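Local coordinates for thioredoxin-like protein (Parabacteroides distasonis, PDB 4FO5) that is of unknown function but belongs to the thioredoxin-like AhpC/TSA family, whose members are commonly thiol-dependent oxidoreductases, at residues 27-33 with 120-124; 34-40 with 115-121; 48-52 with 83-89. All blocks are in the same frame, centred on the assembly; numbering follows the deposited sequence.

How the contacts relate
Contact 2 pairs two middle strands; its centre is about 3 Å from the centre of the chain. Contact 1 continues it beyond one end of these strands. The two share Ile120, Asn121 and one water, and their centres lie 13 Å apart. Contact 3 joins two helices across the chain's centre from contact 1, 26 Å from contact 1 and 16 Å from contact 2 between centres. It meets contact 2 where Trp40 packs on Asn51 and Thr83; Asn38 ND2 makes a weak hydrogen bond to Asn51 OD1. Helix 45-58 probably corresponds to the helix whose N-terminal end carries the Cys-X-X-Cys motif in thioredoxins. Neither it nor the loop before it has a cysteine, so no classical dithiol site is expected.

Contact 1 (27-33 with 120-124); sequences FHNQLGR and INDEG
Neither backbone is regular, apart from Ile120 at the end of its strand. Residues 27-33 form an irregular loop. Gly32 (69/13) and Gly124 (72/21) have positive phi. Asn121 to Gly124 make a type I beta turn, closed by Gly124 N to Asn121 O at 3.1 Å. The nearest CA atoms of the two segments are those of His28 and Glu123, 4.7 Å apart. One direct hydrogen bond joins the segments, Asn29 N to Asp122 O at 3.0 Å. His28 CA adds a C-H...O contact to Asp122 O at 3.1 Å. Arg33 O lies 3.5 Å from Asp122 CA.

Asn29 (chi1 p) holds its own loop. Asn29 OD1 accepts from Leu31 N (3.1 Å), an Asx turn, and from Arg33 N (3.0 Å). Asn29 ND2 donates to Phe27 O (2.9 Å) and Arg33 O (3.0 Å). Asn121, also p, makes a second Asx turn, with OD1 accepting from Glu123 N at 3.0 Å and also from Val125 N. A water bridges Phe27 O (2.7 Å) and Asn121 O (2.9 Å). Asp122 (chi1 p) brings OD2 to 3.4 Å from Gly32 CA. Another water joins Asp122 OD2 (2.5 Å) to Asn29 O (2.7 Å) and Gly32 N (2.9 Å). Ile120 CD1 sits over the face of the Phe27 ring, 3.6 Å from its centroid, a CH-pi contact. The turn of 121-124 connects antiparallel strands 117-120 and 126-129, the C-terminal beta hairpin of the thioredoxin fold.

Contact 2 (34-40 with 115-121); sequences YTLLNFW and FKNFLIN
Strand 34-40 runs antiparallel to strand 117-120, with axes 4.6 Å apart at an angle of 167°. Thr35/Ile120 and Leu37/Phe118 are hydrogen-bonded pairs (CA-CA 5.0 and 5.1 Å), with N to O distances of 2.7 to 2.8 Å. Leu36/Leu119 and Asn38/Asn117 are non-hydrogen-bonded (4.7 and 4.1 Å). Phe39 N reaches Lys116 O at 3.0 Å.

On one face, Ile120 CD1 fills the space beside Leu37 CB (3.8 Å). Leu37 CD2 lies 4.1 Å from Phe118 CD1. The Phe118 and Phe39 rings meet edge to edge, Phe118 CE1 to Phe39 CE2 4.0 Å, and Tyr109 covers both. These are central strands of the thioredoxin fold, and Phe115 probably falls at the position of the cis-proline loop of thioredoxins. The other face bears Leu36, Asn38, Asn117 and Leu119. Leu54 of helix 45-58 packs on both asparagines there. A water fits between Asn38 OD1 (2.7 Å) and Asn117 ND2 (3.2 Å), while Asn117 OD1 bonds Val131 N. At one end, Asn121 CA lies over the Tyr34 ring face, a CH-pi contact 4.1 Å from its centroid, and Leu119 CD1 is 4.1 Å from Tyr34 CB. At the other, Trp40 CA sits over one face of the Phe115 ring, and Phe115 CD1 packs against Phe39 CB at 3.9 Å.

Contact 3 (48-52 with 83-89); sequences RARNV and TVKIDKL
Segment 48-52 of helix 45-58 crosses segment 83-87 of helix 77-87 at -54°, with axes 11.4 Å apart at closest approach, so side chains make the contact, with Arg48 spanning most of the gap. Arg48 comes first, with all its chi angles extended. The Arg48 guanidinium makes a two-pronged salt bridge with Asp87: NE to OD2 and NH2 to OD1, both 2.9 Å. Thr83 CG2 lies over the guanidinium face, 3.4 Å from Arg48 NE. Ile86 CG2 meets the edge, 3.5 Å from Arg48 NH2. The two helices belong to successive beta-alpha-beta units of the thioredoxin-like fold, linking parallel strands 34-40, 66-72 and 94-96. Asn51 (chi1 t) follows, with ND2 3.3 Å from Leu89 CD1. Its OD1 hydrogen-bonds Ser70 OG and its ND2 Gln94 OE1. A water joins Asn51 ND2 (3.0 Å) to Asp87 OD2 (2.8 Å) and Arg48 O (3.2 Å). Val52 packs CG2 on Asp87 CB (3.7 Å) and CA on Leu89 CD2 (3.8 Å). Leu89 reaches it because a Schellman motif at Lys88 (phi 57°) turns the chain.

Contact 1 (27-33 with 120-124)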
loop_
_atom_site.group_PDB
_atom_site.type_symbol
_atom_site.label_atom_id
_atom_site.label_comp_id
_atom_site.label_asym_id
_atom_site.label_seq_id
_atom_site.Cartn_x
_atom_site.Cartn_y
_atom_site.Cartn_z
ATOM N N PHE A 27 -6.328 -8.419 4.756
ATOM C CA PHE A 27 -4.880 -8.653 4.762
ATOM C C PHE A 27 -4.671 -10.097 5.177
ATOM O O PHE A 27 -3.878 -10.811 4.564
ATOM C CB PHE A 27 -4.120 -7.672 5.690
ATOM C CG PHE A 27 -4.215 -6.202 5.337
ATOM C CD1 PHE A 27 -3.954 -5.758 4.042
ATOM C CD2 PHE A 27 -4.529 -5.255 6.312
ATOM C CE1 PHE A 27 -4.027 -4.397 3.719
ATOM C CE2 PHE A 27 -4.631 -3.902 5.987
ATOM C CZ PHE A 27 -4.360 -3.481 4.696
ATOM N N HIS A 28 -5.469 -10.554 6.158
ATOM C CA HIS A 28 -5.399 -11.925 6.641
ATOM C C HIS A 28 -5.896 -12.892 5.561
ATOM O O HIS A 28 -6.855 -12.600 4.843
ATOM C CB HIS A 28 -6.142 -12.109 7.982
ATOM C CG HIS A 28 -7.640 -12.122 7.901
ATOM N ND1 HIS A 28 -8.398 -11.042 8.337
ATOM C CD2 HIS A 28 -8.483 -13.121 7.528
ATOM C CE1 HIS A 28 -9.665 -11.408 8.186
ATOM N NE2 HIS A 28 -9.764 -12.643 7.685
ATOM N N ASN A 29 -5.197 -14.017 5.421
ATOM C CA ASN A 29 -5.506 -15.053 4.439
ATOM C C ASN A 29 -4.869 -16.358 4.881
ATOM O O ASN A 29 -4.007 -16.351 5.762
ATOM C CB ASN A 29 -5.025 -14.628 3.028
ATOM C CG ASN A 29 -3.529 -14.445 2.899
ATOM O OD1 ASN A 29 -2.784 -15.381 2.586
ATOM N ND2 ASN A 29 -3.059 -13.233 3.118
ATOM N N GLN A 30 -5.318 -17.478 4.299
ATOM C CA GLN A 30 -4.819 -18.819 4.608
ATOM C C GLN A 30 -3.911 -19.344 3.481
ATOM O O GLN A 30 -3.768 -20.563 3.323
ATOM C CB GLN A 30 -6.002 -19.789 4.862
ATOM C CG GLN A 30 -6.624 -19.672 6.260
ATOM C CD GLN A 30 -5.588 -19.589 7.362
ATOM O OE1 GLN A 30 -5.488 -18.582 8.079
ATOM N NE2 GLN A 30 -4.781 -20.642 7.512
ATOM N N LEU A 31 -3.268 -18.431 2.732
ATOM C CA LEU A 31 -2.425 -18.791 1.596
ATOM C C LEU A 31 -0.972 -18.317 1.722
ATOM O O LEU A 31 -0.204 -18.467 0.767
ATOM C CB LEU A 31 -3.041 -18.193 0.321
ATOM C CG LEU A 31 -4.350 -18.829 -0.147
ATOM C CD1 LEU A 31 -5.238 -17.797 -0.809
ATOM C CD2 LEU A 31 -4.090 -20.013 -1.070
ATOM N N GLY A 32 -0.608 -17.740 2.867
ATOM C CA GLY A 32 0.738 -17.228 3.086
ATOM C C GLY A 32 1.080 -16.003 2.257
ATOM O O GLY A 32 2.249 -15.612 2.185
ATOM N N ARG A 33 0.062 -15.376 1.641
ATOM C CA ARG A 33 0.211 -14.186 0.804
ATOM C C ARG A 33 0.475 -12.929 1.661
ATOM O O ARG A 33 -0.184 -12.703 2.688
ATOM C CB ARG A 33 -1.045 -13.989 -0.073
ATOM C CG ARG A 33 -0.871 -12.986 -1.218
ATOM C CD ARG A 33 -2.195 -12.451 -1.734
ATOM N NE ARG A 33 -2.816 -11.529 -0.777
ATOM C CZ ARG A 33 -3.914 -11.799 -0.075
ATOM N NH1 ARG A 33 -4.545 -12.959 -0.233
ATOM N NH2 ARG A 33 -4.397 -10.909 0.784
ATOM N N ILE A 120 2.701 -6.163 5.027
ATOM C CA ILE A 120 1.808 -6.849 5.944
ATOM C C ILE A 120 1.805 -8.348 5.617
ATOM O O ILE A 120 1.594 -8.723 4.458
ATOM C CB ILE A 120 0.376 -6.203 5.853
ATOM C CG1 ILE A 120 0.435 -4.649 6.104
ATOM C CG2 ILE A 120 -0.598 -6.897 6.795
ATOM C CD1 ILE A 120 -0.847 -3.820 5.706
ATOM N N ASN A 121 1.986 -9.212 6.655
ATOM C CA ASN A 121 2.008 -10.663 6.453
ATOM C C ASN A 121 0.563 -11.217 6.369
ATOM O O ASN A 121 -0.383 -10.440 6.423
ATOM C CB ASN A 121 2.859 -11.377 7.531
ATOM C CG ASN A 121 2.298 -11.426 8.943
ATOM O OD1 ASN A 121 1.158 -11.053 9.227
ATOM N ND2 ASN A 121 3.107 -11.880 9.866
ATOM N N ASP A 122 0.408 -12.546 6.205
ATOM C CA ASP A 122 -0.882 -13.235 6.032
ATOM C C ASP A 122 -1.757 -13.210 7.311
ATOM O O ASP A 122 -2.909 -13.631 7.273
ATOM C CB ASP A 122 -0.642 -14.698 5.591
ATOM C CG ASP A 122 0.175 -15.552 6.561
ATOM O OD1 ASP A 122 0.895 -14.974 7.414
ATOM O OD2 ASP A 122 0.206 -16.779 6.376
ATOM N N GLU A 123 -1.205 -12.717 8.426
ATOM C CA GLU A 123 -1.913 -12.587 9.690
ATOM C C GLU A 123 -2.271 -11.115 9.982
ATOM O O GLU A 123 -2.739 -10.810 11.077
ATOM C CB GLU A 123 -1.075 -13.185 10.820
ATOM C CG GLU A 123 -1.034 -14.697 10.776
ATOM C CD GLU A 123 -0.130 -15.339 11.806
ATOM O OE1 GLU A 123 0.275 -14.643 12.763
ATOM O OE2 GLU A 123 0.178 -16.543 11.651
ATOM N N GLY A 124 -2.074 -10.235 8.994
ATOM C CA GLY A 124 -2.389 -8.812 9.114
ATOM C C GLY A 124 -1.447 -8.018 10.009
ATOM O O GLY A 124 -1.785 -6.918 10.455
HETATM O O HOH W 1 -1.538 -9.639 3.883
HETATM O O HOH W 2 -1.822 -17.942 5.500
HETATM O O HOH W 3 -4.283 -15.874 8.860
#

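Contact 2 (34-40 with 115-121)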
loop_
_atom_site.group_PDB
_atom_site.type_symbol
_atom_site.label_atom_id
_atom_site.label_comp_id
_atom_site.label_asym_id
_atom_site.label_seq_id
_atom_site.Cartn_x
_atom_site.Cartn_y
_atom_site.Cartn_z
ATOM N N TYR A 34 1.453 -12.123 1.235
ATOM C CA TYR A 34 1.797 -10.864 1.890
ATOM C C TYR A 34 1.122 -9.714 1.141
ATOM O O TYR A 34 0.719 -9.890 -0.009
ATOM C CB TYR A 34 3.333 -10.663 1.960
ATOM C CG TYR A 34 4.065 -11.494 3.000
ATOM C CD1 TYR A 34 3.439 -12.564 3.644
ATOM C CD2 TYR A 34 5.387 -11.227 3.326
ATOM C CE1 TYR A 34 4.119 -13.346 4.579
ATOM C CE2 TYR A 34 6.086 -12.019 4.238
ATOM C CZ TYR A 34 5.448 -13.075 4.865
ATOM O OH TYR A 34 6.137 -13.836 5.782
ATOM N N THR A 35 0.908 -8.575 1.818
ATOM C CA THR A 35 0.328 -7.389 1.186
ATOM C C THR A 35 1.310 -6.211 1.328
ATOM O O THR A 35 1.804 -5.918 2.424
ATOM C CB THR A 35 -1.062 -7.010 1.766
ATOM O OG1 THR A 35 -1.903 -8.144 1.761
ATOM C CG2 THR A 35 -1.767 -5.918 0.958
ATOM N N LEU A 36 1.546 -5.540 0.215
ATOM C CA LEU A 36 2.286 -4.301 0.175
ATOM C C LEU A 36 1.225 -3.194 0.131
ATOM O O LEU A 36 0.571 -2.987 -0.907
ATOM C CB LEU A 36 3.275 -4.217 -1.008
ATOM C CG LEU A 36 4.034 -2.869 -1.092
ATOM C CD1 LEU A 36 4.939 -2.659 0.119
ATOM C CD2 LEU A 36 4.821 -2.781 -2.351
ATOM N N LEU A 37 1.023 -2.541 1.286
ATOM C CA LEU A 37 0.099 -1.425 1.431
ATOM C C LEU A 37 0.865 -0.146 1.181
ATOM O O LEU A 37 1.806 0.121 1.906
ATOM C CB LEU A 37 -0.537 -1.425 2.831
ATOM C CG LEU A 37 -1.443 -0.255 3.150
ATOM C CD1 LEU A 37 -2.696 -0.287 2.266
ATOM C CD2 LEU A 37 -1.864 -0.314 4.588
ATOM N N ASN A 38 0.506 0.618 0.145
ATOM C CA ASN A 38 1.217 1.837 -0.161
ATOM C C ASN A 38 0.278 3.044 -0.299
ATOM O O ASN A 38 -0.759 2.947 -0.931
ATOM C CB ASN A 38 2.045 1.654 -1.425
ATOM C CG ASN A 38 2.896 2.837 -1.718
ATOM O OD1 ASN A 38 3.772 3.193 -0.942
ATOM N ND2 ASN A 38 2.664 3.468 -2.860
ATOM N N PHE A 39 0.633 4.162 0.335
ATOM C CA PHE A 39 -0.122 5.412 0.267
ATOM C C PHE A 39 0.649 6.391 -0.548
ATOM O O PHE A 39 1.859 6.542 -0.361
ATOM C CB PHE A 39 -0.397 5.978 1.674
ATOM C CG PHE A 39 -1.287 5.076 2.494
ATOM C CD1 PHE A 39 -2.667 5.116 2.345
ATOM C CD2 PHE A 39 -0.742 4.124 3.349
ATOM C CE1 PHE A 39 -3.495 4.276 3.101
ATOM C CE2 PHE A 39 -1.565 3.296 4.113
ATOM C CZ PHE A 39 -2.934 3.371 3.977
ATOM N N TRP A 40 -0.045 7.074 -1.453
ATOM C CA TRP A 40 0.546 8.072 -2.328
ATOM C C TRP A 40 -0.531 9.056 -2.784
ATOM O O TRP A 40 -1.711 8.846 -2.527
ATOM C CB TRP A 40 1.213 7.390 -3.557
ATOM C CG TRP A 40 0.216 6.773 -4.492
ATOM C CD1 TRP A 40 -0.504 5.638 -4.283
ATOM C CD2 TRP A 40 -0.239 7.313 -5.741
ATOM N NE1 TRP A 40 -1.354 5.413 -5.337
ATOM C CE2 TRP A 40 -1.224 6.436 -6.242
ATOM C CE3 TRP A 40 0.087 8.459 -6.483
ATOM C CZ2 TRP A 40 -1.890 6.664 -7.457
ATOM C CZ3 TRP A 40 -0.581 8.688 -7.684
ATOM C CH2 TRP A 40 -1.543 7.790 -8.164
ATOM N N PHE A 115 3.514 10.165 3.415
ATOM C CA PHE A 115 3.101 8.973 2.692
ATOM C C PHE A 115 4.105 7.871 2.959
ATOM O O PHE A 115 5.309 8.109 2.963
ATOM C CB PHE A 115 2.949 9.268 1.206
ATOM C CG PHE A 115 1.742 10.131 0.958
ATOM C CD1 PHE A 115 0.477 9.715 1.353
ATOM C CD2 PHE A 115 1.870 11.370 0.357
ATOM C CE1 PHE A 115 -0.644 10.516 1.126
ATOM C CE2 PHE A 115 0.750 12.166 0.121
ATOM C CZ PHE A 115 -0.498 11.736 0.510
ATOM N N LYS A 116 3.592 6.693 3.252
ATOM C CA LYS A 116 4.349 5.553 3.715
ATOM C C LYS A 116 3.822 4.274 3.062
ATOM O O LYS A 116 2.739 4.283 2.474
ATOM C CB LYS A 116 4.118 5.521 5.254
ATOM C CG LYS A 116 5.057 4.682 6.109
ATOM C CD LYS A 116 5.002 5.130 7.573
ATOM C CE LYS A 116 5.768 4.228 8.513
ATOM N NZ LYS A 116 5.433 4.495 9.941
ATOM N N ASN A 117 4.594 3.188 3.155
ATOM C CA ASN A 117 4.195 1.863 2.721
ATOM C C ASN A 117 4.442 0.879 3.875
ATOM O O ASN A 117 5.220 1.160 4.796
ATOM C CB ASN A 117 4.870 1.416 1.414
ATOM C CG ASN A 117 6.310 0.957 1.490
ATOM O OD1 ASN A 117 6.746 0.221 2.395
ATOM N ND2 ASN A 117 7.051 1.275 0.451
ATOM N N PHE A 118 3.744 -0.240 3.839
ATOM C CA PHE A 118 3.827 -1.266 4.866
ATOM C C PHE A 118 3.759 -2.632 4.233
ATOM O O PHE A 118 2.906 -2.881 3.385
ATOM C CB PHE A 118 2.654 -1.122 5.879
ATOM C CG PHE A 118 2.498 0.242 6.504
ATOM C CD1 PHE A 118 1.740 1.229 5.881
ATOM C CD2 PHE A 118 3.151 0.558 7.685
ATOM C CE1 PHE A 118 1.639 2.502 6.427
ATOM C CE2 PHE A 118 3.012 1.826 8.255
ATOM C CZ PHE A 118 2.238 2.783 7.633
ATOM N N LEU A 119 4.671 -3.510 4.621
ATOM C CA LEU A 119 4.631 -4.904 4.222
ATOM C C LEU A 119 3.882 -5.644 5.349
ATOM O O LEU A 119 4.329 -5.651 6.496
ATOM C CB LEU A 119 6.038 -5.465 3.969
ATOM C CG LEU A 119 6.104 -6.912 3.453
ATOM C CD1 LEU A 119 5.367 -7.064 2.108
ATOM C CD2 LEU A 119 7.541 -7.345 3.299
ATOM N N ILE A 120 2.701 -6.163 5.027
ATOM C CA ILE A 120 1.808 -6.849 5.944
ATOM C C ILE A 120 1.805 -8.348 5.617
ATOM O O ILE A 120 1.594 -8.723 4.458
ATOM C CB ILE A 120 0.376 -6.203 5.853
ATOM C CG1 ILE A 120 0.435 -4.649 6.104
ATOM C CG2 ILE A 120 -0.598 -6.897 6.795
ATOM C CD1 ILE A 120 -0.847 -3.820 5.706
ATOM N N ASN A 121 1.986 -9.212 6.655
ATOM C CA ASN A 121 2.008 -10.663 6.453
ATOM C C ASN A 121 0.563 -11.217 6.369
ATOM O O ASN A 121 -0.383 -10.440 6.423
ATOM C CB ASN A 121 2.859 -11.377 7.531
ATOM C CG ASN A 121 2.298 -11.426 8.943
ATOM O OD1 ASN A 121 1.158 -11.053 9.227
ATOM N ND2 ASN A 121 3.107 -11.880 9.866
HETATM O O HOH W 4 5.784 -13.145 8.770
HETATM O O HOH W 1 -1.538 -9.639 3.883
HETATM O O HOH W 5 6.259 4.193 -0.633
#

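Contact 3 (48-52 with 83-89)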
loop_
_atom_site.group_PDB
_atom_site.type_symbol
_atom_site.label_atom_id
_atom_site.label_comp_id
_atom_site.label_asym_id
_atom_site.label_seq_id
_atom_site.Cartn_x
_atom_site.Cartn_y
_atom_site.Cartn_z
ATOM N N ARG A 48 4.416 9.422 -5.657
ATOM C CA ARG A 48 4.026 8.990 -6.991
ATOM C C ARG A 48 5.143 8.179 -7.651
ATOM O O ARG A 48 4.861 7.133 -8.220
ATOM C CB ARG A 48 3.646 10.199 -7.841
ATOM C CG ARG A 48 2.986 9.794 -9.141
ATOM C CD ARG A 48 2.686 10.982 -9.991
ATOM N NE ARG A 48 2.427 10.584 -11.368
ATOM C CZ ARG A 48 2.072 11.423 -12.335
ATOM N NH1 ARG A 48 1.929 12.717 -12.080
ATOM N NH2 ARG A 48 1.846 10.972 -13.561
ATOM N N ALA A 49 6.409 8.634 -7.572
ATOM C CA ALA A 49 7.518 7.876 -8.178
ATOM C C ALA A 49 7.755 6.552 -7.437
ATOM O O ALA A 49 8.009 5.554 -8.092
ATOM C CB ALA A 49 8.795 8.702 -8.199
ATOM N N ARG A 50 7.649 6.520 -6.093
ATOM C CA ARG A 50 7.807 5.265 -5.325
ATOM C C ARG A 50 6.736 4.260 -5.692
ATOM O O ARG A 50 7.001 3.058 -5.775
ATOM C CB ARG A 50 7.731 5.520 -3.808
ATOM C CG ARG A 50 8.933 6.253 -3.235
ATOM C CD ARG A 50 8.958 6.178 -1.702
ATOM N NE ARG A 50 7.739 6.702 -1.064
ATOM C CZ ARG A 50 7.517 7.985 -0.792
ATOM N NH1 ARG A 50 8.418 8.910 -1.121
ATOM N NH2 ARG A 50 6.386 8.359 -0.209
ATOM N N ASN A 51 5.517 4.759 -5.945
ATOM C CA ASN A 51 4.383 3.928 -6.331
ATOM C C ASN A 51 4.669 3.141 -7.625
ATOM O O ASN A 51 4.440 1.934 -7.662
ATOM C CB ASN A 51 3.136 4.782 -6.507
ATOM C CG ASN A 51 1.899 3.934 -6.620
ATOM O OD1 ASN A 51 1.762 2.930 -5.932
ATOM N ND2 ASN A 51 0.993 4.298 -7.502
ATOM N N VAL A 52 5.215 3.820 -8.654
ATOM C CA VAL A 52 5.564 3.215 -9.940
ATOM C C VAL A 52 6.636 2.162 -9.726
ATOM O O VAL A 52 6.532 1.070 -10.276
ATOM C CB VAL A 52 6.018 4.301 -10.965
ATOM C CG1 VAL A 52 6.626 3.683 -12.222
ATOM C CG2 VAL A 52 4.861 5.226 -11.326
ATOM N N THR A 83 -3.638 9.882 -13.666
ATOM C CA THR A 83 -2.306 9.581 -13.123
ATOM C C THR A 83 -1.950 8.096 -13.307
ATOM O O THR A 83 -0.874 7.786 -13.810
ATOM C CB THR A 83 -2.205 10.011 -11.638
ATOM O OG1 THR A 83 -2.534 11.399 -11.524
ATOM C CG2 THR A 83 -0.828 9.810 -11.071
ATOM N N VAL A 84 -2.858 7.186 -12.911
ATOM C CA VAL A 84 -2.652 5.737 -13.005
ATOM C C VAL A 84 -2.503 5.327 -14.500
ATOM O O VAL A 84 -1.662 4.480 -14.819
ATOM C CB VAL A 84 -3.792 5.003 -12.248
ATOM C CG1 VAL A 84 -3.772 3.513 -12.518
ATOM C CG2 VAL A 84 -3.669 5.257 -10.748
ATOM N N LYS A 85 -3.240 6.011 -15.408
ATOM C CA LYS A 85 -3.162 5.806 -16.855
ATOM C C LYS A 85 -1.785 6.281 -17.360
ATOM O O LYS A 85 -1.087 5.502 -18.011
ATOM C CB LYS A 85 -4.319 6.536 -17.565
ATOM C CG LYS A 85 -4.416 6.277 -19.073
ATOM N N ILE A 86 -1.361 7.508 -16.993
ATOM C CA ILE A 86 -0.047 8.075 -17.383
ATOM C C ILE A 86 1.128 7.199 -16.875
ATOM O O ILE A 86 2.087 6.962 -17.624
ATOM C CB ILE A 86 0.102 9.547 -16.891
ATOM C CG1 ILE A 86 -0.770 10.501 -17.744
ATOM C CG2 ILE A 86 1.575 10.014 -16.903
ATOM C CD1 ILE A 86 -1.232 11.788 -17.024
ATOM N N ASP A 87 1.036 6.719 -15.619
ATOM C CA ASP A 87 2.079 5.933 -14.975
ATOM C C ASP A 87 2.060 4.456 -15.414
ATOM O O ASP A 87 2.984 3.712 -15.085
ATOM C CB ASP A 87 1.970 6.075 -13.443
ATOM C CG ASP A 87 2.305 7.484 -12.937
ATOM O OD1 ASP A 87 2.872 8.288 -13.723
ATOM O OD2 ASP A 87 1.992 7.785 -11.766
ATOM N N LYS A 88 1.022 4.051 -16.172
ATOM C CA LYS A 88 0.824 2.710 -16.766
ATOM C C LYS A 88 0.845 1.609 -15.696
ATOM O O LYS A 88 1.442 0.551 -15.894
ATOM C CB LYS A 88 1.881 2.405 -17.865
ATOM C CG LYS A 88 2.071 3.478 -18.944
ATOM C CD LYS A 88 3.217 3.116 -19.904
ATOM C CE LYS A 88 2.813 2.149 -21.002
ATOM N NZ LYS A 88 3.959 1.780 -21.874
ATOM N N LEU A 89 0.180 1.846 -14.581
ATOM C CA LEU A 89 0.155 0.875 -13.486
ATOM C C LEU A 89 -0.995 -0.115 -13.611
ATOM O O LEU A 89 -2.050 0.245 -14.128
ATOM C CB LEU A 89 0.062 1.622 -12.151
ATOM C CG LEU A 89 1.231 2.599 -11.923
ATOM C CD1 LEU A 89 1.036 3.399 -10.669
ATOM C CD2 LEU A 89 2.578 1.866 -11.907
HETATM O O HOH W 6 1.962 6.445 -9.341
#